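PDB 5M45: acetone carboxylase alpha subunit from Xanthobacter autotrophicus Py2, which is a large metal-containing subunit of the hydantoinase B/oxoprolinase family, found here within an assembly of six protein chains. Local coordinates for residues Leu47-Arg50 with Ile55-Asn58; Gly88-Thr93 with Glu234-Ala239; Glu219-Val224 with Arg228-Asp233. All blocks are in the same frame, centred on the assembly; numbering follows the deposited sequence.

Contact 1: Leu47-Arg50 with Ile55-Asn58; sequences LELR and ILYN. With ACT (acetate ion), chain O.
R50 and Y57 bring the backbones of 47-50 and 55-58 closest, their CA atoms 5.5 Å apart. The first segment enters the short helix 48-52 with L47 at its N-cap position; the second is in the opening turn of helix 54-75, so the contact closes a tight helix-to-helix corner. No hydrogen bond joins the two segments, which meet through van der Waals and CH-pi contacts. The Y57 ring supplies the main surface. R50 CB lies over one face, 3.8 Å from the ring centroid and 18° off the ring normal, a CH-pi contact displaced toward the rim. The backbone of R50 touches as well, its CA 3.6 Å from Y57 CD2. R50 keeps CG anti to its backbone N (chi1 -175°), which runs the aliphatic chain on across the same ring until CD is 3.8 Å from Y57 CZ. A bend at chi3 (94°) then carries the guanidinium onward, and the methylenes do the touching. L49 meets the ring obliquely, with CD2 3.9 Å from Y57 CD2, while its other methyl, CD1, reaches L56 CD2 at 4.3 Å. Helix 257-282 packs against the contact: H270 ND1 hydrogen-bonds Y57 OH, and F263 packs edge-to-face with the ring. An acetate ion, probably from the crystallisation liquor, takes I55 N to its O at 2.9 Å and L56 N to its OXT at 3.2 Å. The contact is thus largely apolar, with polar groups satisfied at its rim: the N-H groups of L49 and R50 are met by E266 of helix 257-282, those of I55 and L56 by the acetate.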
ATOM      1  N   LEU A  47      29.232 -13.399  35.322  1.00 23.25           N
ATOM      2  CA  LEU A  47      27.815 -13.779  35.243  1.00 22.83           C
ATOM      3  C   LEU A  47      27.343 -14.349  36.602  1.00 23.33           C
ATOM      4  O   LEU A  47      27.441 -15.562  36.823  1.00 22.86           O
ATOM      5  CB  LEU A  47      27.635 -14.792  34.111  1.00 21.93           C
ATOM      6  CG  LEU A  47      28.122 -14.331  32.722  1.00 22.19           C
ATOM      7  CD1 LEU A  47      27.764 -15.367  31.663  1.00 21.82           C
ATOM      8  CD2 LEU A  47      27.482 -13.026  32.335  1.00 21.95           C
ATOM      9  N   GLU A  48      26.844 -13.473  37.501  1.00 24.93           N
ATOM     10  CA  GLU A  48      26.584 -13.878  38.906  1.00 26.39           C
ATOM     11  C   GLU A  48      25.572 -15.018  39.028  1.00 24.08           C
ATOM     12  O   GLU A  48      25.805 -15.944  39.784  1.00 23.50           O
ATOM     13  CB  GLU A  48      26.114 -12.712  39.778  1.00 29.67           C
ATOM     14  CG  GLU A  48      27.119 -11.656  40.142  1.00 34.37           C
ATOM     15  CD  GLU A  48      26.493 -10.510  40.983  1.00 38.36           C
ATOM     16  OE1 GLU A  48      25.443 -10.668  41.732  1.00 39.95           O
ATOM     17  OE2 GLU A  48      27.066  -9.398  40.847  1.00 42.14           O
ATOM     18  N   LEU A  49      24.441 -14.918  38.334  1.00 22.11           N
ATOM     19  CA  LEU A  49      23.437 -15.965  38.416  1.00 21.39           C
ATOM     20  C   LEU A  49      24.012 -17.306  37.900  1.00 21.82           C
ATOM     21  O   LEU A  49      23.931 -18.319  38.590  1.00 21.74           O
ATOM     22  CB  LEU A  49      22.150 -15.599  37.679  1.00 19.77           C
ATOM     23  CG  LEU A  49      20.974 -16.569  37.893  1.00 19.20           C
ATOM     24  CD1 LEU A  49      20.377 -16.377  39.271  1.00 19.35           C
ATOM     25  CD2 LEU A  49      19.868 -16.370  36.856  1.00 18.37           C
ATOM     26  N   ARG A  50      24.616 -17.275  36.715  1.00 22.04           N
ATOM     27  CA  ARG A  50      25.178 -18.491  36.152  1.00 23.14           C
ATOM     28  C   ARG A  50      26.253 -19.149  37.031  1.00 23.04           C
ATOM     29  O   ARG A  50      26.228 -20.371  37.216  1.00 22.24           O
ATOM     30  CB  ARG A  50      25.764 -18.236  34.780  1.00 24.39           C
ATOM     31  CG  ARG A  50      26.218 -19.531  34.163  1.00 26.71           C
ATOM     32  CD  ARG A  50      26.336 -19.398  32.700  1.00 29.15           C
ATOM     33  NE  ARG A  50      27.669 -19.051  32.247  1.00 31.77           N
ATOM     34  CZ  ARG A  50      28.549 -19.879  31.686  1.00 34.52           C
ATOM     35  NH1 ARG A  50      28.321 -21.183  31.596  1.00 37.79           N
ATOM     36  NH2 ARG A  50      29.699 -19.383  31.248  1.00 34.44           N
ATOM     37  N   ILE A  55      21.931 -23.975  39.425  1.00 19.97           N
ATOM     38  CA  ILE A  55      20.705 -24.747  39.391  1.00 20.00           C
ATOM     39  C   ILE A  55      19.517 -23.851  38.959  1.00 19.55           C
ATOM     40  O   ILE A  55      18.733 -24.231  38.062  1.00 19.04           O
ATOM     41  CB  ILE A  55      20.423 -25.483  40.716  1.00 20.75           C
ATOM     42  CG1 ILE A  55      21.575 -26.460  41.053  1.00 21.22           C
ATOM     43  CG2 ILE A  55      19.064 -26.204  40.668  1.00 20.70           C
ATOM     44  CD1 ILE A  55      21.435 -27.084  42.440  1.00 21.45           C
ATOM     45  N   LEU A  56      19.408 -22.665  39.559  1.00 19.13           N
ATOM     46  CA  LEU A  56      18.372 -21.703  39.148  1.00 18.72           C
ATOM     47  C   LEU A  56      18.537 -21.178  37.723  1.00 18.11           C
ATOM     48  O   LEU A  56      17.548 -21.008  36.995  1.00 17.78           O
ATOM     49  CB  LEU A  56      18.283 -20.559  40.169  1.00 19.11           C
ATOM     50  CG  LEU A  56      17.173 -19.537  39.928  1.00 19.40           C
ATOM     51  CD1 LEU A  56      15.799 -20.226  39.872  1.00 19.54           C
ATOM     52  CD2 LEU A  56      17.160 -18.524  41.062  1.00 19.92           C
ATOM     53  N   TYR A  57      19.774 -20.904  37.311  1.00 17.58           N
ATOM     54  CA  TYR A  57      20.056 -20.504  35.913  1.00 17.07           C
ATOM     55  C   TYR A  57      19.512 -21.539  34.909  1.00 17.10           C
ATOM     56  O   TYR A  57      18.830 -21.176  33.941  1.00 16.37           O
ATOM     57  CB  TYR A  57      21.558 -20.300  35.710  1.00 16.79           C
ATOM     58  CG  TYR A  57      21.950 -19.662  34.397  1.00 16.46           C
ATOM     59  CD1 TYR A  57      22.259 -20.451  33.295  1.00 16.27           C
ATOM     60  CD2 TYR A  57      22.095 -18.292  34.272  1.00 16.32           C
ATOM     61  CE1 TYR A  57      22.658 -19.881  32.097  1.00 16.04           C
ATOM     62  CE2 TYR A  57      22.487 -17.694  33.062  1.00 16.08           C
ATOM     63  CZ  TYR A  57      22.765 -18.496  31.985  1.00 16.03           C
ATOM     64  OH  TYR A  57      23.180 -17.947  30.810  1.00 15.89           O
ATOM     65  N   ASN A  58      19.799 -22.818  35.182  1.00 17.58           N
ATOM     66  CA  ASN A  58      19.364 -23.927  34.329  1.00 17.86           C
ATOM     67  C   ASN A  58      17.838 -24.102  34.352  1.00 18.00           C
ATOM     68  O   ASN A  58      17.244 -24.434  33.320  1.00 17.34           O
ATOM     69  CB  ASN A  58      20.035 -25.254  34.747  1.00 18.26           C
ATOM     70  CG  ASN A  58      19.599 -26.427  33.875  1.00 18.37           C
ATOM     71  OD1 ASN A  58      18.867 -27.334  34.306  1.00 18.99           O
ATOM     72  ND2 ASN A  58      20.023 -26.404  32.633  1.00 18.06           N
TER
HETATM   73  C   ACT O 803      21.733 -22.813  42.888  1.00 20.08           C
HETATM   74  O   ACT O 803      22.574 -23.431  42.176  1.00 19.32           O
HETATM   75  OXT ACT O 803      20.757 -22.169  42.413  1.00 17.75           O
HETATM   76  CH3 ACT O 803      21.914 -22.878  44.385  1.00 20.60           C

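Contact 2: Gly88-Thr93 with Glu234-Ala239; sequences GELCFT and ERTRIA
F92 reaches helix 234-239 with the edge of its ring. CE1 comes 3.5 Å from R237 O and CZ 3.6 Å from T236 O, and both carbonyl oxygens lie near the ring plane, so aromatic C-H groups face two successive peptide oxygens. F92 CG is anti to the carbonyl carbon (chi1 -67°), and although its CB is not aimed at the helix, the end of the ring swings close. Beside it, L90 offers CD1 to the methyl of T236, 3.9 Å from CG2, the two side chains crossing at about a right angle. No hydrogen bond crosses between the segments: the 137 Å² they bury comes from these few groups.

The second shell holds the helix residues in place. T236 OG1 is hydrogen-bonded to L232 O, one turn earlier, while CG2, on the other branch, meets L90. R237 lends the contact its backbone O and CA; the guanidinium leads away to the sheet, where NE bonds T156 OG1 and NH1 bonds T174 OG1. The strand is held in turn by its neighbours, with C91 and T93 paired to V173 and G171, and F92 to S105. Just upstream, G88 leaves a helix with positive phi and E89 centres an inverse gamma turn, so the chain turns from helix into strand within two residues.

Strand 90-93 and helix 234-239 run nearly parallel, at 26° with their axes 9.8 Å apart. That spacing and angle are those of a helix lying along a beta-sheet: helix 227-255 covers strand 90-95 of the seven-stranded antiparallel sheet, forming a helix layer on it; the manganese bound by H150, D153 and H175 lies about 10 Å from the L90 side chain.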
ATOM      1  N   GLY A  88       5.668 -25.262   9.024  1.00 15.99           N
ATOM      2  CA  GLY A  88       6.234 -24.640  10.208  1.00 15.20           C
ATOM      3  C   GLY A  88       7.082 -23.393   9.938  1.00 14.45           C
ATOM      4  O   GLY A  88       8.047 -23.124  10.687  1.00 14.14           O
ATOM      5  N   GLU A  89       6.710 -22.615   8.919  1.00 13.59           N
ATOM      6  CA  GLU A  89       7.423 -21.346   8.613  1.00 13.28           C
ATOM      7  C   GLU A  89       6.911 -20.213   9.515  1.00 12.87           C
ATOM      8  O   GLU A  89       6.196 -19.301   9.077  1.00 13.01           O
ATOM      9  CB  GLU A  89       7.376 -20.996   7.115  1.00 13.09           C
ATOM     10  CG  GLU A  89       7.654 -22.150   6.133  1.00 13.20           C
ATOM     11  CD  GLU A  89       8.910 -22.964   6.384  1.00 13.22           C
ATOM     12  OE1 GLU A  89       9.066 -24.016   5.727  1.00 13.49           O
ATOM     13  OE2 GLU A  89       9.787 -22.567   7.222  1.00 13.11           O
ATOM     14  N   LEU A  90       7.229 -20.350  10.807  1.00 12.56           N
ATOM     15  CA  LEU A  90       6.906 -19.385  11.864  1.00 12.38           C
ATOM     16  C   LEU A  90       7.982 -19.471  12.945  1.00 12.20           C
ATOM     17  O   LEU A  90       8.767 -20.422  12.965  1.00 12.16           O
ATOM     18  CB  LEU A  90       5.487 -19.593  12.458  1.00 12.35           C
ATOM     19  CG  LEU A  90       5.234 -20.718  13.463  1.00 12.60           C
ATOM     20  CD1 LEU A  90       3.881 -20.538  14.152  1.00 12.85           C
ATOM     21  CD2 LEU A  90       5.346 -22.097  12.828  1.00 12.72           C
ATOM     22  N   CYS A  91       8.012 -18.470  13.817  1.00 11.93           N
ATOM     23  CA  CYS A  91       9.042 -18.383  14.898  1.00 11.79           C
ATOM     24  C   CYS A  91       8.528 -17.479  16.018  1.00 11.48           C
ATOM     25  O   CYS A  91       7.882 -16.463  15.739  1.00 11.51           O
ATOM     26  CB  CYS A  91      10.337 -17.840  14.322  1.00 11.88           C
ATOM     27  SG  CYS A  91      11.725 -17.597  15.451  1.00 12.43           S
ATOM     28  N   PHE A  92       8.819 -17.847  17.270  1.00 11.26           N
ATOM     29  CA  PHE A  92       8.557 -17.009  18.449  1.00 10.99           C
ATOM     30  C   PHE A  92       9.833 -16.800  19.269  1.00 11.02           C
ATOM     31  O   PHE A  92      10.605 -17.758  19.493  1.00 11.12           O
ATOM     32  CB  PHE A  92       7.479 -17.624  19.346  1.00 10.87           C
ATOM     33  CG  PHE A  92       6.112 -17.653  18.700  1.00 10.77           C
ATOM     34  CD1 PHE A  92       5.306 -16.511  18.689  1.00 10.64           C
ATOM     35  CD2 PHE A  92       5.647 -18.794  18.065  1.00 10.78           C
ATOM     36  CE1 PHE A  92       4.063 -16.524  18.072  1.00 10.65           C
ATOM     37  CE2 PHE A  92       4.392 -18.816  17.464  1.00 10.82           C
ATOM     38  CZ  PHE A  92       3.605 -17.685  17.458  1.00 10.68           C
ATOM     39  N   THR A  93      10.053 -15.563  19.685  1.00 11.03           N
ATOM     40  CA  THR A  93      11.292 -15.149  20.287  1.00 11.23           C
ATOM     41  C   THR A  93      11.033 -14.245  21.536  1.00 11.37           C
ATOM     42  O   THR A  93      10.136 -13.358  21.524  1.00 11.24           O
ATOM     43  CB  THR A  93      12.183 -14.447  19.244  1.00 11.33           C
ATOM     44  OG1 THR A  93      12.365 -15.300  18.090  1.00 11.40           O
ATOM     45  CG2 THR A  93      13.554 -14.106  19.855  1.00 11.46           C
ATOM     46  N   GLU A 234      -2.628 -14.155  11.487  1.00 12.48           N
ATOM     47  CA  GLU A 234      -2.605 -13.155  12.531  1.00 12.42           C
ATOM     48  C   GLU A 234      -3.003 -13.722  13.914  1.00 12.27           C
ATOM     49  O   GLU A 234      -2.352 -13.430  14.924  1.00 11.78           O
ATOM     50  CB  GLU A 234      -3.449 -11.924  12.146  1.00 12.51           C
ATOM     51  CG  GLU A 234      -3.619 -10.879  13.256  1.00 12.55           C
ATOM     52  CD  GLU A 234      -4.225  -9.576  12.743  1.00 12.65           C
ATOM     53  OE1 GLU A 234      -5.338  -9.623  12.159  1.00 12.68           O
ATOM     54  OE2 GLU A 234      -3.574  -8.516  12.931  1.00 12.67           O
ATOM     55  N   ARG A 235      -4.075 -14.513  13.957  1.00 12.33           N
ATOM     56  CA  ARG A 235      -4.488 -15.157  15.212  1.00 12.46           C
ATOM     57  C   ARG A 235      -3.403 -16.120  15.733  1.00 12.20           C
ATOM     58  O   ARG A 235      -3.191 -16.187  16.951  1.00 12.07           O
ATOM     59  CB  ARG A 235      -5.853 -15.859  15.081  1.00 12.91           C
ATOM     60  CG  ARG A 235      -6.995 -14.909  14.676  1.00 13.26           C
ATOM     61  CD  ARG A 235      -7.253 -13.814  15.741  1.00 13.53           C
ATOM     62  NE  ARG A 235      -8.279 -12.896  15.345  1.00 13.98           N
ATOM     63  CZ  ARG A 235      -8.779 -11.923  16.121  1.00 14.57           C
ATOM     64  NH1 ARG A 235      -9.723 -11.110  15.666  1.00 14.98           N
ATOM     65  NH2 ARG A 235      -8.354 -11.718  17.360  1.00 14.56           N
ATOM     66  N   THR A 236      -2.714 -16.822  14.816  1.00 11.90           N
ATOM     67  CA  THR A 236      -1.540 -17.639  15.136  1.00 11.85           C
ATOM     68  C   THR A 236      -0.443 -16.857  15.875  1.00 11.93           C
ATOM     69  O   THR A 236       0.072 -17.317  16.902  1.00 12.07           O
ATOM     70  CB  THR A 236      -0.917 -18.260  13.828  1.00 11.65           C
ATOM     71  OG1 THR A 236      -1.888 -19.152  13.233  1.00 11.77           O
ATOM     72  CG2 THR A 236       0.340 -19.023  14.115  1.00 11.56           C
ATOM     73  N   ARG A 237      -0.099 -15.676  15.366  1.00 11.79           N
ATOM     74  CA  ARG A 237       0.958 -14.863  15.985  1.00 11.85           C
ATOM     75  C   ARG A 237       0.532 -14.347  17.387  1.00 12.15           C
ATOM     76  O   ARG A 237       1.319 -14.405  18.350  1.00 11.88           O
ATOM     77  CB  ARG A 237       1.353 -13.664  15.110  1.00 11.55           C
ATOM     78  CG  ARG A 237       1.983 -14.014  13.765  1.00 11.33           C
ATOM     79  CD  ARG A 237       2.473 -12.786  12.989  1.00 11.22           C
ATOM     80  NE  ARG A 237       1.423 -11.787  12.741  1.00 11.23           N
ATOM     81  CZ  ARG A 237       0.612 -11.763  11.689  1.00 11.24           C
ATOM     82  NH1 ARG A 237       0.669 -12.674  10.728  1.00 11.23           N
ATOM     83  NH2 ARG A 237      -0.293 -10.793  11.589  1.00 11.41           N
ATOM     84  N   ILE A 238      -0.708 -13.846  17.495  1.00 12.65           N
ATOM     85  CA  ILE A 238      -1.182 -13.318  18.782  1.00 13.08           C
ATOM     86  C   ILE A 238      -1.243 -14.434  19.852  1.00 13.13           C
ATOM     87  O   ILE A 238      -0.907 -14.182  21.024  1.00 13.35           O
ATOM     88  CB  ILE A 238      -2.566 -12.622  18.668  1.00 13.72           C
ATOM     89  CG1 ILE A 238      -2.449 -11.451  17.765  1.00 14.22           C
ATOM     90  CG2 ILE A 238      -2.965 -12.076  20.020  1.00 14.05           C
ATOM     91  CD1 ILE A 238      -3.791 -10.873  17.325  1.00 14.64           C
ATOM     92  N   ALA A 239      -1.691 -15.638  19.462  1.00 12.97           N
ATOM     93  CA  ALA A 239      -1.745 -16.778  20.385  1.00 13.02           C
ATOM     94  C   ALA A 239      -0.391 -17.070  21.007  1.00 12.93           C
ATOM     95  O   ALA A 239      -0.263 -17.151  22.230  1.00 12.99           O
ATOM     96  CB  ALA A 239      -2.272 -18.032  19.689  1.00 13.04           C
TER

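Contact 3: Glu219-Val224 with Arg228-Asp233; sequences ESQRMV and RYWMLD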
ATOM      1  N   GLU A 219      -8.951  -2.531   6.992  1.00 12.56           N
ATOM      2  CA  GLU A 219      -7.961  -2.070   6.019  1.00 12.64           C
ATOM      3  C   GLU A 219      -7.031  -3.166   5.552  1.00 12.45           C
ATOM      4  O   GLU A 219      -6.895  -3.423   4.331  1.00 12.54           O
ATOM      5  CB  GLU A 219      -7.162  -0.899   6.605  1.00 12.82           C
ATOM      6  CG  GLU A 219      -6.229  -0.227   5.622  1.00 13.02           C
ATOM      7  CD  GLU A 219      -5.366   0.848   6.314  1.00 13.34           C
ATOM      8  OE1 GLU A 219      -4.205   0.483   6.587  1.00 13.31           O
ATOM      9  OE2 GLU A 219      -5.823   2.009   6.584  1.00 14.05           O
ATOM     10  N   SER A 220      -6.372  -3.804   6.513  1.00 12.37           N
ATOM     11  CA  SER A 220      -5.427  -4.870   6.236  1.00 12.23           C
ATOM     12  C   SER A 220      -6.041  -5.971   5.383  1.00 12.35           C
ATOM     13  O   SER A 220      -5.426  -6.410   4.386  1.00 12.30           O
ATOM     14  CB  SER A 220      -4.795  -5.412   7.549  1.00 12.25           C
ATOM     15  OG  SER A 220      -5.741  -5.988   8.431  1.00 12.30           O
ATOM     16  N   GLN A 221      -7.266  -6.359   5.712  1.00 12.41           N
ATOM     17  CA  GLN A 221      -7.914  -7.493   5.063  1.00 12.40           C
ATOM     18  C   GLN A 221      -8.248  -7.265   3.590  1.00 12.40           C
ATOM     19  O   GLN A 221      -8.321  -8.243   2.835  1.00 12.65           O
ATOM     20  CB  GLN A 221      -9.154  -7.919   5.871  1.00 12.43           C
ATOM     21  CG  GLN A 221      -8.689  -8.619   7.174  1.00 12.32           C
ATOM     22  CD  GLN A 221      -9.752  -8.731   8.263  1.00 12.48           C
ATOM     23  OE1 GLN A 221     -10.959  -8.580   8.033  1.00 12.85           O
ATOM     24  NE2 GLN A 221      -9.297  -8.967   9.480  1.00 12.37           N
ATOM     25  N   ARG A 222      -8.455  -6.013   3.182  1.00 12.30           N
ATOM     26  CA  ARG A 222      -8.749  -5.652   1.783  1.00 12.29           C
ATOM     27  C   ARG A 222      -7.495  -5.244   0.960  1.00 12.39           C
ATOM     28  O   ARG A 222      -7.609  -4.987  -0.252  1.00 12.28           O
ATOM     29  CB  ARG A 222      -9.796  -4.547   1.699  1.00 12.36           C
ATOM     30  CG  ARG A 222      -9.312  -3.158   2.131  1.00 12.24           C
ATOM     31  CD  ARG A 222     -10.471  -2.146   2.270  1.00 12.48           C
ATOM     32  NE  ARG A 222     -11.465  -2.622   3.217  1.00 12.57           N
ATOM     33  CZ  ARG A 222     -12.741  -2.237   3.295  1.00 12.85           C
ATOM     34  NH1 ARG A 222     -13.543  -2.857   4.176  1.00 13.08           N
ATOM     35  NH2 ARG A 222     -13.218  -1.223   2.578  1.00 12.94           N
ATOM     36  N   MET A 223      -6.318  -5.228   1.584  1.00 12.42           N
ATOM     37  CA  MET A 223      -5.086  -4.924   0.872  1.00 12.59           C
ATOM     38  C   MET A 223      -4.290  -6.188   0.454  1.00 12.41           C
ATOM     39  O   MET A 223      -3.133  -6.059  -0.015  1.00 12.31           O
ATOM     40  CB  MET A 223      -4.193  -3.993   1.732  1.00 12.89           C
ATOM     41  CG  MET A 223      -4.762  -2.598   2.009  1.00 13.30           C
ATOM     42  SD  MET A 223      -5.507  -1.756   0.610  1.00 14.15           S
ATOM     43  CE  MET A 223      -4.079  -1.527  -0.480  1.00 13.89           C
ATOM     44  N   VAL A 224      -4.890  -7.364   0.611  1.00 12.34           N
ATOM     45  CA  VAL A 224      -4.291  -8.657   0.235  1.00 12.23           C
ATOM     46  C   VAL A 224      -5.313  -9.498  -0.562  1.00 12.23           C
ATOM     47  O   VAL A 224      -6.517  -9.266  -0.506  1.00 12.09           O
ATOM     48  CB  VAL A 224      -3.755  -9.448   1.477  1.00 12.16           C
ATOM     49  CG1 VAL A 224      -2.839  -8.576   2.343  1.00 12.01           C
ATOM     50  CG2 VAL A 224      -4.864 -10.048   2.340  1.00 12.21           C
ATOM     51  N   ARG A 228      -8.649 -14.727   4.080  1.00 14.25           N
ATOM     52  CA  ARG A 228      -8.954 -15.678   5.151  1.00 15.30           C
ATOM     53  C   ARG A 228      -7.637 -16.266   5.732  1.00 14.46           C
ATOM     54  O   ARG A 228      -7.508 -16.435   6.934  1.00 13.77           O
ATOM     55  CB  ARG A 228      -9.896 -16.819   4.666  1.00 17.42           C
ATOM     56  CG  ARG A 228     -10.260 -17.801   5.773  1.00 20.05           C
ATOM     57  CD  ARG A 228     -11.116 -19.060   5.330  1.00 22.51           C
ATOM     58  NE  ARG A 228     -10.575 -19.774   4.140  1.00 24.66           N
ATOM     59  CZ  ARG A 228     -10.900 -19.485   2.858  1.00 25.56           C
ATOM     60  NH1 ARG A 228     -11.733 -18.476   2.550  1.00 25.26           N
ATOM     61  NH2 ARG A 228     -10.366 -20.201   1.845  1.00 26.14           N
ATOM     62  N   TYR A 229      -6.670 -16.551   4.852  1.00 14.03           N
ATOM     63  CA  TYR A 229      -5.372 -17.118   5.251  1.00 13.70           C
ATOM     64  C   TYR A 229      -4.584 -16.106   6.077  1.00 13.27           C
ATOM     65  O   TYR A 229      -4.049 -16.452   7.133  1.00 12.98           O
ATOM     66  CB  TYR A 229      -4.574 -17.586   4.013  1.00 14.05           C
ATOM     67  CG  TYR A 229      -5.267 -18.707   3.250  1.00 14.32           C
ATOM     68  CD1 TYR A 229      -6.132 -18.403   2.192  1.00 14.70           C
ATOM     69  CD2 TYR A 229      -5.026 -20.054   3.548  1.00 14.52           C
ATOM     70  CE1 TYR A 229      -6.804 -19.404   1.489  1.00 15.12           C
ATOM     71  CE2 TYR A 229      -5.656 -21.064   2.850  1.00 14.93           C
ATOM     72  CZ  TYR A 229      -6.522 -20.738   1.800  1.00 15.33           C
ATOM     73  OH  TYR A 229      -7.168 -21.736   1.110  1.00 16.47           O
ATOM     74  N   TRP A 230      -4.578 -14.851   5.611  1.00 12.91           N
ATOM     75  CA  TRP A 230      -4.039 -13.687   6.365  1.00 12.78           C
ATOM     76  C   TRP A 230      -4.606 -13.602   7.812  1.00 12.66           C
ATOM     77  O   TRP A 230      -3.859 -13.429   8.774  1.00 12.28           O
ATOM     78  CB  TRP A 230      -4.326 -12.356   5.594  1.00 12.72           C
ATOM     79  CG  TRP A 230      -4.100 -11.128   6.391  1.00 12.70           C
ATOM     80  CD1 TRP A 230      -4.980 -10.547   7.263  1.00 12.87           C
ATOM     81  CD2 TRP A 230      -2.894 -10.342   6.456  1.00 12.81           C
ATOM     82  NE1 TRP A 230      -4.409  -9.439   7.846  1.00 12.92           N
ATOM     83  CE2 TRP A 230      -3.125  -9.301   7.380  1.00 12.82           C
ATOM     84  CE3 TRP A 230      -1.646 -10.422   5.828  1.00 12.80           C
ATOM     85  CZ2 TRP A 230      -2.163  -8.316   7.673  1.00 12.77           C
ATOM     86  CZ3 TRP A 230      -0.685  -9.421   6.097  1.00 12.75           C
ATOM     87  CH2 TRP A 230      -0.964  -8.390   7.042  1.00 12.78           C
ATOM     88  N   MET A 231      -5.926 -13.702   7.918  1.00 12.76           N
ATOM     89  CA  MET A 231      -6.643 -13.557   9.209  1.00 12.87           C
ATOM     90  C   MET A 231      -6.207 -14.637  10.225  1.00 12.73           C
ATOM     91  O   MET A 231      -5.916 -14.323  11.400  1.00 12.54           O
ATOM     92  CB  MET A 231      -8.168 -13.582   9.015  1.00 13.26           C
ATOM     93  CG  MET A 231      -8.728 -12.307   8.352  1.00 13.54           C
ATOM     94  SD  MET A 231     -10.469 -12.419   7.858  1.00 13.97           S
ATOM     95  CE  MET A 231     -11.199 -12.289   9.469  1.00 14.16           C
ATOM     96  N   LEU A 232      -6.123 -15.899   9.756  1.00 12.78           N
ATOM     97  CA  LEU A 232      -5.736 -16.976  10.648  1.00 12.93           C
ATOM     98  C   LEU A 232      -4.216 -16.957  10.987  1.00 12.89           C
ATOM     99  O   LEU A 232      -3.821 -17.395  12.084  1.00 12.78           O
ATOM    100  CB  LEU A 232      -6.238 -18.344  10.148  1.00 13.05           C
ATOM    101  CG  LEU A 232      -7.770 -18.500  10.257  1.00 13.34           C
ATOM    102  CD1 LEU A 232      -8.312 -19.624   9.391  1.00 13.48           C
ATOM    103  CD2 LEU A 232      -8.214 -18.697  11.697  1.00 13.38           C
ATOM    104  N   ASP A 233      -3.366 -16.465  10.072  1.00 13.03           N
ATOM    105  CA  ASP A 233      -1.943 -16.244  10.391  1.00 12.83           C
ATOM    106  C   ASP A 233      -1.776 -15.182  11.502  1.00 12.63           C
ATOM    107  O   ASP A 233      -0.919 -15.317  12.392  1.00 12.50           O
ATOM    108  CB  ASP A 233      -1.112 -15.888   9.127  1.00 12.99           C
ATOM    109  CG  ASP A 233      -0.910 -17.105   8.181  1.00 13.23           C
ATOM    110  OD1 ASP A 233      -1.115 -18.284   8.599  1.00 13.47           O
ATOM    111  OD2 ASP A 233      -0.532 -16.906   6.985  1.00 13.68           O
TER
HETATM  112  O   HOH W   1      -6.178  -8.340   9.953  1.00 14.13           O
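Two torsions set up this contact: W230 holds CG anti to its backbone N (chi1 167°), carrying the indole toward 219-224, while Q221, with CG anti to the carbonyl carbon and an extended chain beyond it, brings its amide up to M231. S220 packs near NE1 and CZ2 of the indole, its CB 3.9 Å from W230 CZ2. V224 packs near CE3 and CB: CG1 approaches obliquely, 4.1 Å from W230 CE3, and CG2 is 4.0 Å from W230 CB. The Q221 and M231 side chains cross at about a right angle, NE2 approaching M231 CG at 3.6 Å, and the Q221 amide plane is turned 66° from the indole.

No direct hydrogen bond crosses the gap; one water joins both sides instead. Lying in the indole plane at its edge, it accepts from W230 NE1 at 3.0 Å and from Q221 NE2 at 3.2 Å, and donates to S220 OG at 2.8 Å. The direction of all three bonds is settled, so this single molecule satisfies the buried indole N-H and gives Q221 NE2 one acceptor. S220 OG is also bonded to W216 O, one turn back in its own helix.

Q221 and W230 are the closest pair of the backbones, with CA atoms 7.4 Å apart. The arrangement is that of two consecutive helices, 214-222 and 227-255, with a buried, water-bridged tryptophan between them; at their short connection Q221 O is bonded to T227 OG1. Around them, R204 of strand 204-208 pairs with E219, R222 forms a salt bridge to D143 of the second subunit, and M231 packs on P766 of that same subunit.

Along the chain, contact 1 closes before contact 2 opens, and contact 3 falls entirely between the two segments of contact 2. Contacts 2 and 3 share helix 227-255: residues 228-233 meet helix 214-222, and the next six residues lie along strand 90-95, with the two centres about 15 Å apart. One helix thus joins the seven-stranded sheet to a region that touches the second subunit. Contact 1 stands apart, its centre about 29 Å from that of contact 2 and 44 Å from that of contact 3, at the start of helix 54-75 and against helix 257-282, which follows helix 227-255 in sequence.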